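Local structure of tubulin binding cofactor C (Leishmania major, 5AJ8) at residues P15-D20 and G33-A38; K27-N32 and L42-S47; N55-V60 and N72-V77. The protein probably acts as a chaperone in tubulin folding, through a C-terminal domain, studied here, that in related cofactors C is thought to stimulate GTP hydrolysis by tubulin. The protein carries 1 engineered substitution. One frame throughout, in Å; residues are numbered along the deposited sequence.

Overall arrangement
Three contacts between successive coils of a parallel beta-helix illustrate how one coil stacks on the next. Interactions 1 and 2 both draw on strand 28-35, one at its end and the other at its start, with centres about 17 Å apart; Pro15 CB of interaction 1 packs on Asn32 O of interaction 2 at 3.7 Å. Interaction 3 belongs to the other sheet, which the chain enters after the corner at Asp36 and Cys37. Its centre is about 11 Å from that of interaction 1, and Asp36 OD1 lies 2.7 Å from Asn55 ND2, a probable hydrogen bond between corners. Interactions 2 and 3 do not touch, their nearest atoms being about 5 Å apart.

Interaction 1. Residues P15-D20 and G33-A38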
loop_
_atom_site.group_PDB
_atom_site.type_symbol
_atom_site.label_atom_id
_atom_site.label_comp_id
_atom_site.label_asym_id
_atom_site.label_seq_id
_atom_site.Cartn_x
_atom_site.Cartn_y
_atom_site.Cartn_z
ATOM N N PRO A 15 7.898 10.293 -10.610
ATOM C CA PRO A 15 8.906 9.283 -10.329
ATOM C C PRO A 15 9.939 9.767 -9.336
ATOM O O PRO A 15 10.181 10.958 -9.217
ATOM C CB PRO A 15 9.555 9.032 -11.701
ATOM C CG PRO A 15 9.258 10.240 -12.494
ATOM C CD PRO A 15 7.901 10.682 -12.027
ATOM N N SER A 16 10.522 8.814 -8.631
ATOM C CA SER A 16 11.457 9.066 -7.567
ATOM C C SER A 16 12.244 7.787 -7.284
ATOM O O SER A 16 11.680 6.701 -7.316
ATOM C CB SER A 16 10.681 9.488 -6.324
ATOM O OG SER A 16 11.554 9.760 -5.254
ATOM N N THR A 17 13.535 7.922 -7.004
ATOM C CA THR A 17 14.411 6.783 -6.750
ATOM C C THR A 17 15.227 7.012 -5.483
ATOM O O THR A 17 15.824 8.066 -5.321
ATOM C CB THR A 17 15.377 6.539 -7.944
ATOM O OG1 THR A 17 14.627 6.116 -9.089
ATOM C CG2 THR A 17 16.409 5.458 -7.625
ATOM N N GLY A 18 15.252 6.027 -4.594
ATOM C CA GLY A 18 16.184 6.023 -3.474
ATOM C C GLY A 18 15.830 6.869 -2.264
ATOM O O GLY A 18 16.651 6.977 -1.357
ATOM N N THR A 19 14.637 7.475 -2.253
ATOM C CA THR A 19 14.173 8.370 -1.185
ATOM C C THR A 19 12.829 7.844 -0.678
ATOM O O THR A 19 11.881 7.699 -1.464
ATOM C CB THR A 19 13.921 9.819 -1.686
ATOM O OG1 THR A 19 15.090 10.335 -2.319
ATOM C CG2 THR A 19 13.549 10.768 -0.531
ATOM N N ASP A 20 12.737 7.590 0.627
ATOM C CA ASP A 20 11.485 7.189 1.228
ATOM C C ASP A 20 10.387 8.234 1.008
ATOM O O ASP A 20 10.644 9.429 1.112
ATOM C CB ASP A 20 11.682 6.850 2.702
ATOM C CG ASP A 20 12.510 5.559 2.901
ATOM O OD1 ASP A 20 12.970 4.953 1.879
ATOM O OD2 ASP A 20 12.695 5.148 4.074
ATOM N N GLY A 33 6.539 5.209 -11.365
ATOM C CA GLY A 33 7.959 5.208 -11.649
ATOM C C GLY A 33 8.856 5.396 -10.447
ATOM O O GLY A 33 9.862 6.066 -10.553
ATOM N N CYS A 34 8.504 4.796 -9.311
ATOM C CA CYS A 34 9.358 4.860 -8.123
ATOM C C CYS A 34 10.194 3.581 -7.990
ATOM O O CYS A 34 9.740 2.485 -8.346
ATOM C CB CYS A 34 8.510 5.078 -6.876
ATOM S SG CYS A 34 7.616 6.613 -6.913
ATOM N N ALA A 35 11.401 3.733 -7.456
ATOM C CA ALA A 35 12.354 2.624 -7.321
ATOM C C ALA A 35 13.217 2.744 -6.077
ATOM O O ALA A 35 13.516 3.854 -5.636
ATOM C CB ALA A 35 13.239 2.521 -8.562
ATOM N N ASP A 36 13.576 1.587 -5.504
ATOM C CA ASP A 36 14.579 1.502 -4.440
ATOM C C ASP A 36 14.200 2.400 -3.262
ATOM O O ASP A 36 14.979 3.248 -2.828
ATOM C CB ASP A 36 15.961 1.937 -4.964
ATOM C CG ASP A 36 16.380 1.202 -6.244
ATOM O OD1 ASP A 36 15.925 0.069 -6.510
ATOM O OD2 ASP A 36 17.197 1.768 -6.997
ATOM N N CYS A 37 12.997 2.248 -2.757
ATOM C CA CYS A 37 12.589 3.050 -1.608
ATOM C C CYS A 37 11.447 2.404 -0.843
ATOM O O CYS A 37 10.914 1.385 -1.264
ATOM C CB CYS A 37 12.215 4.469 -2.034
ATOM S SG CYS A 37 10.795 4.603 -3.124
ATOM N N ALA A 38 11.137 2.998 0.306
ATOM C CA ALA A 38 10.001 2.625 1.099
ATOM C C ALA A 38 8.959 3.699 0.904
ATOM O O ALA A 38 9.280 4.897 0.898
ATOM C CB ALA A 38 10.387 2.517 2.569
#
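Ser16 and Thr17 run beside Cys34 and Ala35 in parallel, and each residue from Pro15 to Gly18 faces the one eighteen positions later. Backbone bonds carry this part of the contact. Ala35 N donates to Ser16 O at 3.0 Å, and Gly18 N returns a bond to Ala35 O, also 3.0 Å. Ser16 N to Gly33 O is only a weak bond at 3.4 Å. CA-H...O contacts add to the seam, among them Cys34 CA to Ser16 O, Thr17 CA to Ala35 O and Gly18 CA to Asp36 O.

Beyond the corner a side chain takes over the pairing. Asp20 has CG anti to its own carbonyl carbon (chi1 -69°), a turn that brings CG to 3.7 Å from Ala38 CB. OD1 of the same carboxylate accepts the backbone N-H of Ala38 at 3.1 Å, the donor standing well above the carboxylate plane, about 60° out of it.

Side-chain packing is modest. Cys34 SG lies beside the backbone of Ser16, on the face of the strands that also holds the Ser16 side chain. At the corner itself, Cys37 CB presses on Thr19 O at 3.3 Å, while the carboxylate of Asp36 is bonded through OD1 to Asn55.

This is coil-on-coil stacking at the edge of a parallel beta-helix. Strand 11-17 is the outermost of its sheet, and strand 28-35 pairs on its far flank with 47-51, through Gly33 and Ser51. After the turn, Ala38 joins Leu21 and Cys37 joins Arg57 in the second sheet.

Interaction 2. Residues K27-N32 and L42-S47; sequences KGVFIN and LPIAGS
Val29 and Ser47 make the one direct hydrogen bond between these segments: Val29 N donates to Ser47 O at 3.0 Å. The approach is straight, with 164° at the hydrogen and the N-H nearly along the C=O axis. Weaker CA-H...O contacts extend the pairing backwards, Gly28 CA to the same Ser47 O and Gly46 CA to Lys27 O.

Two waters add bridges between the segments. Water 1 donates to Lys27 O at 2.6 Å and accepts from Ser47 N at 2.8 Å, bridging the two backbones. Water 2 donates to Val29 O and makes a longer bond, 3.3 Å, with Ser47 OG, so that here a backbone carbonyl is tied to a side chain.

The setting is that of a parallel beta-helix, in which 28-35 is a strand of one coil and 42-47 is the corner leading from strand 38-41 into 47-51, the next strand of the same sheet as 28-35. That corner contains an inverse gamma turn centred on Ala45, with a weak Gly46 N to Ile44 O bond.

Apolar contact comes mainly from Ile44. Its CG2, anti to the backbone N, is laid against the backbone of Gly28, 3.6 Å from Gly28 N. The other branch ends in CD1, which meets Val29 CG1 at 3.8 Å, the two side chains crossing obliquely. Val29 also touches Ile23 and Ala48. The exposed Lys27 chain bends at chi2 (-82°), placing CD 3.8 Å from Ala45 O, and its NZ forms a long, weak ion pair with Glu125.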
loop_
_atom_site.group_PDB
_atom_site.type_symbol
_atom_site.label_atom_id
_atom_site.label_comp_id
_atom_site.label_asym_id
_atom_site.label_seq_id
_atom_site.Cartn_x
_atom_site.Cartn_y
_atom_site.Cartn_z
ATOM N N LYS A 27 -8.431 11.127 -1.263
ATOM C CA LYS A 27 -9.460 10.262 -1.851
ATOM C C LYS A 27 -8.962 9.424 -3.037
ATOM O O LYS A 27 -9.758 8.739 -3.688
ATOM C CB LYS A 27 -10.653 11.098 -2.338
ATOM C CG LYS A 27 -11.229 12.065 -1.308
ATOM C CD LYS A 27 -12.177 11.371 -0.366
ATOM C CE LYS A 27 -13.125 12.345 0.315
ATOM N NZ LYS A 27 -13.994 11.639 1.304
ATOM N N GLY A 28 -7.671 9.493 -3.352
ATOM C CA GLY A 28 -7.126 8.771 -4.506
ATOM C C GLY A 28 -5.662 9.104 -4.723
ATOM O O GLY A 28 -5.257 10.249 -4.559
ATOM N N VAL A 29 -4.862 8.090 -5.036
ATOM C CA VAL A 29 -3.468 8.291 -5.379
ATOM C C VAL A 29 -3.032 7.487 -6.606
ATOM O O VAL A 29 -3.563 6.395 -6.916
ATOM C CB VAL A 29 -2.484 8.040 -4.190
ATOM C CG1 VAL A 29 -2.839 8.914 -3.005
ATOM C CG2 VAL A 29 -2.471 6.590 -3.764
ATOM N N PHE A 30 -2.056 8.063 -7.300
ATOM C CA PHE A 30 -1.378 7.453 -8.430
ATOM C C PHE A 30 0.101 7.591 -8.152
ATOM O O PHE A 30 0.578 8.701 -7.961
ATOM C CB PHE A 30 -1.652 8.236 -9.726
ATOM C CG PHE A 30 -3.075 8.183 -10.180
ATOM C CD1 PHE A 30 -3.979 9.141 -9.738
ATOM C CD2 PHE A 30 -3.521 7.178 -11.044
ATOM C CE1 PHE A 30 -5.301 9.109 -10.150
ATOM C CE2 PHE A 30 -4.844 7.140 -11.458
ATOM C CZ PHE A 30 -5.732 8.104 -11.011
ATOM N N ILE A 31 0.822 6.477 -8.165
ATOM C CA ILE A 31 2.255 6.474 -7.922
ATOM C C ILE A 31 2.935 5.836 -9.140
ATOM O O ILE A 31 2.669 4.670 -9.480
ATOM C CB ILE A 31 2.620 5.681 -6.669
ATOM C CG1 ILE A 31 1.946 6.283 -5.443
ATOM C CG2 ILE A 31 4.130 5.691 -6.459
ATOM C CD1 ILE A 31 1.903 5.361 -4.259
ATOM N N ASN A 32 3.772 6.618 -9.805
ATOM C CA ASN A 32 4.376 6.224 -11.063
ATOM C C ASN A 32 5.891 6.300 -10.985
ATOM O O ASN A 32 6.447 7.315 -10.587
ATOM C CB ASN A 32 3.874 7.148 -12.167
ATOM C CG ASN A 32 4.391 6.767 -13.536
ATOM O OD1 ASN A 32 4.761 7.645 -14.321
ATOM N ND2 ASN A 32 4.446 5.466 -13.834
ATOM N N LEU A 42 -0.573 7.049 4.515
ATOM C CA LEU A 42 -1.716 7.146 5.399
ATOM C C LEU A 42 -2.937 6.583 4.625
ATOM O O LEU A 42 -2.924 6.518 3.398
ATOM C CB LEU A 42 -1.935 8.590 5.846
ATOM C CG LEU A 42 -0.783 9.262 6.605
ATOM C CD1 LEU A 42 -1.139 10.680 7.011
ATOM C CD2 LEU A 42 -0.359 8.446 7.828
ATOM N N PRO A 43 -3.966 6.116 5.346
ATOM C CA PRO A 43 -5.109 5.507 4.651
ATOM C C PRO A 43 -5.709 6.406 3.570
ATOM O O PRO A 43 -5.916 7.565 3.819
ATOM C CB PRO A 43 -6.109 5.231 5.797
ATOM C CG PRO A 43 -5.237 5.055 7.008
ATOM C CD PRO A 43 -4.097 6.013 6.812
ATOM N N ILE A 44 -5.960 5.846 2.383
ATOM C CA ILE A 44 -6.571 6.554 1.257
ATOM C C ILE A 44 -8.029 6.126 1.146
ATOM O O ILE A 44 -8.322 4.935 1.101
ATOM C CB ILE A 44 -5.852 6.172 -0.039
ATOM C CG1 ILE A 44 -4.334 6.342 0.092
ATOM C CG2 ILE A 44 -6.393 6.954 -1.215
ATOM C CD1 ILE A 44 -3.920 7.754 0.421
ATOM N N ALA A 45 -8.941 7.092 1.135
ATOM C CA ALA A 45 -10.360 6.815 1.104
ATOM C C ALA A 45 -10.792 6.786 -0.345
ATOM O O ALA A 45 -11.595 7.589 -0.783
ATOM C CB ALA A 45 -11.143 7.872 1.886
ATOM N N GLY A 46 -10.218 5.846 -1.082
ATOM C CA GLY A 46 -10.427 5.713 -2.538
ATOM C C GLY A 46 -9.387 4.755 -3.104
ATOM O O GLY A 46 -8.860 3.915 -2.382
ATOM N N SER A 47 -9.104 4.850 -4.394
ATOM C CA SER A 47 -8.207 3.909 -5.007
ATOM C C SER A 47 -6.745 4.376 -4.991
ATOM O O SER A 47 -6.452 5.562 -4.948
ATOM C CB SER A 47 -8.665 3.534 -6.420
ATOM O OG SER A 47 -8.871 4.670 -7.208
HETATM O O HOH W 1 -10.052 7.158 -5.748
HETATM O O HOH W 2 -6.142 6.235 -8.114
#

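Interaction 3. Residues N55-V60 and N72-V77; sequences NCRVYV and NLDMYV. Engineered in segment 72-77: Met75 (natural residue Leu).
Val58 fits into the bend of Met75, an engineered selenomethionine in place of the natural leucine. Turns at chi2 and chi3 (-55° and -58°) curl the Met75 chain so that SE lies 3.7 Å from Val58 CB and CE meets Val58 CG1 at 3.8 Å. CE also reaches Val60 CG1. Further back, the Leu73 branch CD2 tucks in against the neighbouring strand, 3.5 Å from Cys56 N.

The other face carries flatter shapes. The rings of Tyr59 and Tyr76 are nearly parallel (8° between planes) but displaced, with little overlap, and Tyr59 CE2 sits 3.5 Å from Tyr76 CD1, toward the rim. Both hydroxyls are bonded to the backbone of Arg162. Next to them Arg57 CG rests against Asp74 CB; Asp74 forms its salt bridge with Arg92 instead. Arg57 NH1 bonds Asn55 OD1 at 2.8 Å and, through water 3, reaches Asn72 O; Asp36 holds the Asn55 amide from its other end, at ND2.

Between the two faces the backbones run parallel, the strand axes 4.8 Å apart at closest approach. The first bond, Cys56 N to Asn72 O, is weak; later ones, such as Tyr76 N to Val58 O at 2.7 Å, are straight. The pair lies mid-sheet in the beta-helix: strand 38-41 flanks 56-62, strand 91-95 flanks 73-79, and Met75 packs on Leu65 and Leu67 of strand 64-68, Leu73 on Leu67.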
loop_
_atom_site.group_PDB
_atom_site.type_symbol
_atom_site.label_atom_id
_atom_site.label_comp_id
_atom_site.label_asym_id
_atom_site.label_seq_id
_atom_site.Cartn_x
_atom_site.Cartn_y
_atom_site.Cartn_z
ATOM N N ASN A 55 11.386 -2.645 -6.893
ATOM C CA ASN A 55 12.220 -2.731 -5.685
ATOM C C ASN A 55 11.790 -1.719 -4.634
ATOM O O ASN A 55 12.591 -0.930 -4.160
ATOM C CB ASN A 55 13.691 -2.543 -6.053
ATOM C CG ASN A 55 14.630 -2.807 -4.895
ATOM O OD1 ASN A 55 14.334 -3.599 -3.990
ATOM N ND2 ASN A 55 15.786 -2.161 -4.929
ATOM N N CYS A 56 10.494 -1.713 -4.322
ATOM C CA CYS A 56 9.956 -0.810 -3.314
ATOM C C CYS A 56 9.254 -1.620 -2.251
ATOM O O CYS A 56 8.755 -2.701 -2.528
ATOM C CB CYS A 56 8.953 0.189 -3.916
ATOM S SG CYS A 56 9.643 1.384 -5.057
ATOM N N ARG A 57 9.234 -1.077 -1.030
ATOM C CA ARG A 57 8.411 -1.590 0.062
ATOM C C ARG A 57 7.308 -0.560 0.281
ATOM O O ARG A 57 7.609 0.599 0.546
ATOM C CB ARG A 57 9.259 -1.728 1.345
ATOM C CG ARG A 57 9.971 -3.033 1.570
ATOM C CD ARG A 57 10.982 -3.338 0.492
ATOM N NE ARG A 57 11.897 -2.238 0.187
ATOM C CZ ARG A 57 12.613 -2.181 -0.936
ATOM N NH1 ARG A 57 12.531 -3.170 -1.845
ATOM N NH2 ARG A 57 13.412 -1.126 -1.150
ATOM N N VAL A 58 6.045 -0.975 0.169
ATOM C CA VAL A 58 4.896 -0.061 0.178
ATOM C C VAL A 58 3.897 -0.428 1.274
ATOM O O VAL A 58 3.549 -1.600 1.415
ATOM C CB VAL A 58 4.197 -0.107 -1.173
ATOM C CG1 VAL A 58 3.084 0.922 -1.280
ATOM C CG2 VAL A 58 5.221 0.116 -2.278
ATOM N N TYR A 59 3.518 0.553 2.107
ATOM C CA TYR A 59 2.556 0.357 3.187
ATOM C C TYR A 59 1.370 1.221 2.847
ATOM O O TYR A 59 1.486 2.431 2.829
ATOM C CB TYR A 59 3.153 0.755 4.537
ATOM C CG TYR A 59 4.430 -0.009 4.903
ATOM C CD1 TYR A 59 5.645 0.339 4.365
ATOM C CD2 TYR A 59 4.394 -1.101 5.765
ATOM C CE1 TYR A 59 6.799 -0.366 4.668
ATOM C CE2 TYR A 59 5.548 -1.824 6.074
ATOM C CZ TYR A 59 6.754 -1.444 5.522
ATOM O OH TYR A 59 7.929 -2.111 5.846
ATOM N N VAL A 60 0.236 0.615 2.535
ATOM C CA VAL A 60 -0.935 1.377 2.067
ATOM C C VAL A 60 -2.255 0.749 2.527
ATOM O O VAL A 60 -2.427 -0.492 2.487
ATOM C CB VAL A 60 -0.926 1.497 0.508
ATOM C CG1 VAL A 60 -0.902 0.133 -0.154
ATOM C CG2 VAL A 60 -2.069 2.351 -0.013
ATOM N N ASN A 72 9.213 -6.857 -8.000
ATOM C CA ASN A 72 9.897 -6.872 -6.693
ATOM C C ASN A 72 9.384 -5.793 -5.734
ATOM O O ASN A 72 10.154 -5.012 -5.182
ATOM C CB ASN A 72 11.427 -6.761 -6.847
ATOM C CG ASN A 72 12.042 -7.995 -7.477
ATOM O OD1 ASN A 72 12.393 -8.954 -6.802
ATOM N ND2 ASN A 72 12.204 -7.958 -8.762
ATOM N N LEU A 73 8.066 -5.740 -5.574
ATOM C CA LEU A 73 7.405 -4.873 -4.583
ATOM C C LEU A 73 6.964 -5.731 -3.410
ATOM O O LEU A 73 6.378 -6.797 -3.607
ATOM C CB LEU A 73 6.179 -4.185 -5.175
ATOM C CG LEU A 73 6.300 -3.122 -6.274
ATOM C CD1 LEU A 73 5.240 -2.053 -6.234
ATOM C CD2 LEU A 73 7.671 -2.491 -6.300
ATOM N N ASP A 74 7.310 -5.308 -2.190
ATOM C CA ASP A 74 6.719 -5.912 -0.994
ATOM C C ASP A 74 5.570 -4.996 -0.603
ATOM O O ASP A 74 5.795 -3.818 -0.282
ATOM C CB ASP A 74 7.721 -6.082 0.144
ATOM C CG ASP A 74 8.750 -7.193 -0.113
ATOM O OD1 ASP A 74 8.565 -8.011 -1.040
ATOM O OD2 ASP A 74 9.786 -7.206 0.608
HETATM N N MSE A 75 4.344 -5.509 -0.686
HETATM C CA MSE A 75 3.117 -4.701 -0.503
HETATM C C MSE A 75 2.475 -5.030 0.826
HETATM O O MSE A 75 1.971 -6.147 1.009
HETATM C CB MSE A 75 2.111 -5.027 -1.629
HETATM C CG MSE A 75 2.513 -4.741 -3.070
HETATM SE SE MSE A 75 3.045 -2.880 -3.340
HETATM C CE MSE A 75 1.329 -2.130 -2.712
ATOM N N TYR A 76 2.453 -4.072 1.761
ATOM C CA TYR A 76 1.805 -4.229 3.063
ATOM C C TYR A 76 0.472 -3.486 3.051
ATOM O O TYR A 76 0.418 -2.250 3.119
ATOM C CB TYR A 76 2.721 -3.728 4.187
ATOM C CG TYR A 76 4.025 -4.516 4.287
ATOM C CD1 TYR A 76 5.141 -4.173 3.527
ATOM C CD2 TYR A 76 4.117 -5.611 5.111
ATOM C CE1 TYR A 76 6.336 -4.901 3.621
ATOM C CE2 TYR A 76 5.283 -6.341 5.215
ATOM C CZ TYR A 76 6.388 -5.986 4.468
ATOM O OH TYR A 76 7.533 -6.755 4.586
ATOM N N VAL A 77 -0.604 -4.251 2.964
ATOM C CA VAL A 77 -1.843 -3.782 2.420
ATOM C C VAL A 77 -3.048 -4.026 3.354
ATOM O O VAL A 77 -3.216 -5.121 3.903
ATOM C CB VAL A 77 -2.087 -4.503 1.060
ATOM C CG1 VAL A 77 -3.478 -4.231 0.520
ATOM C CG2 VAL A 77 -1.035 -4.085 0.053
HETATM O O HOH W 3 10.789 -5.267 -2.267
#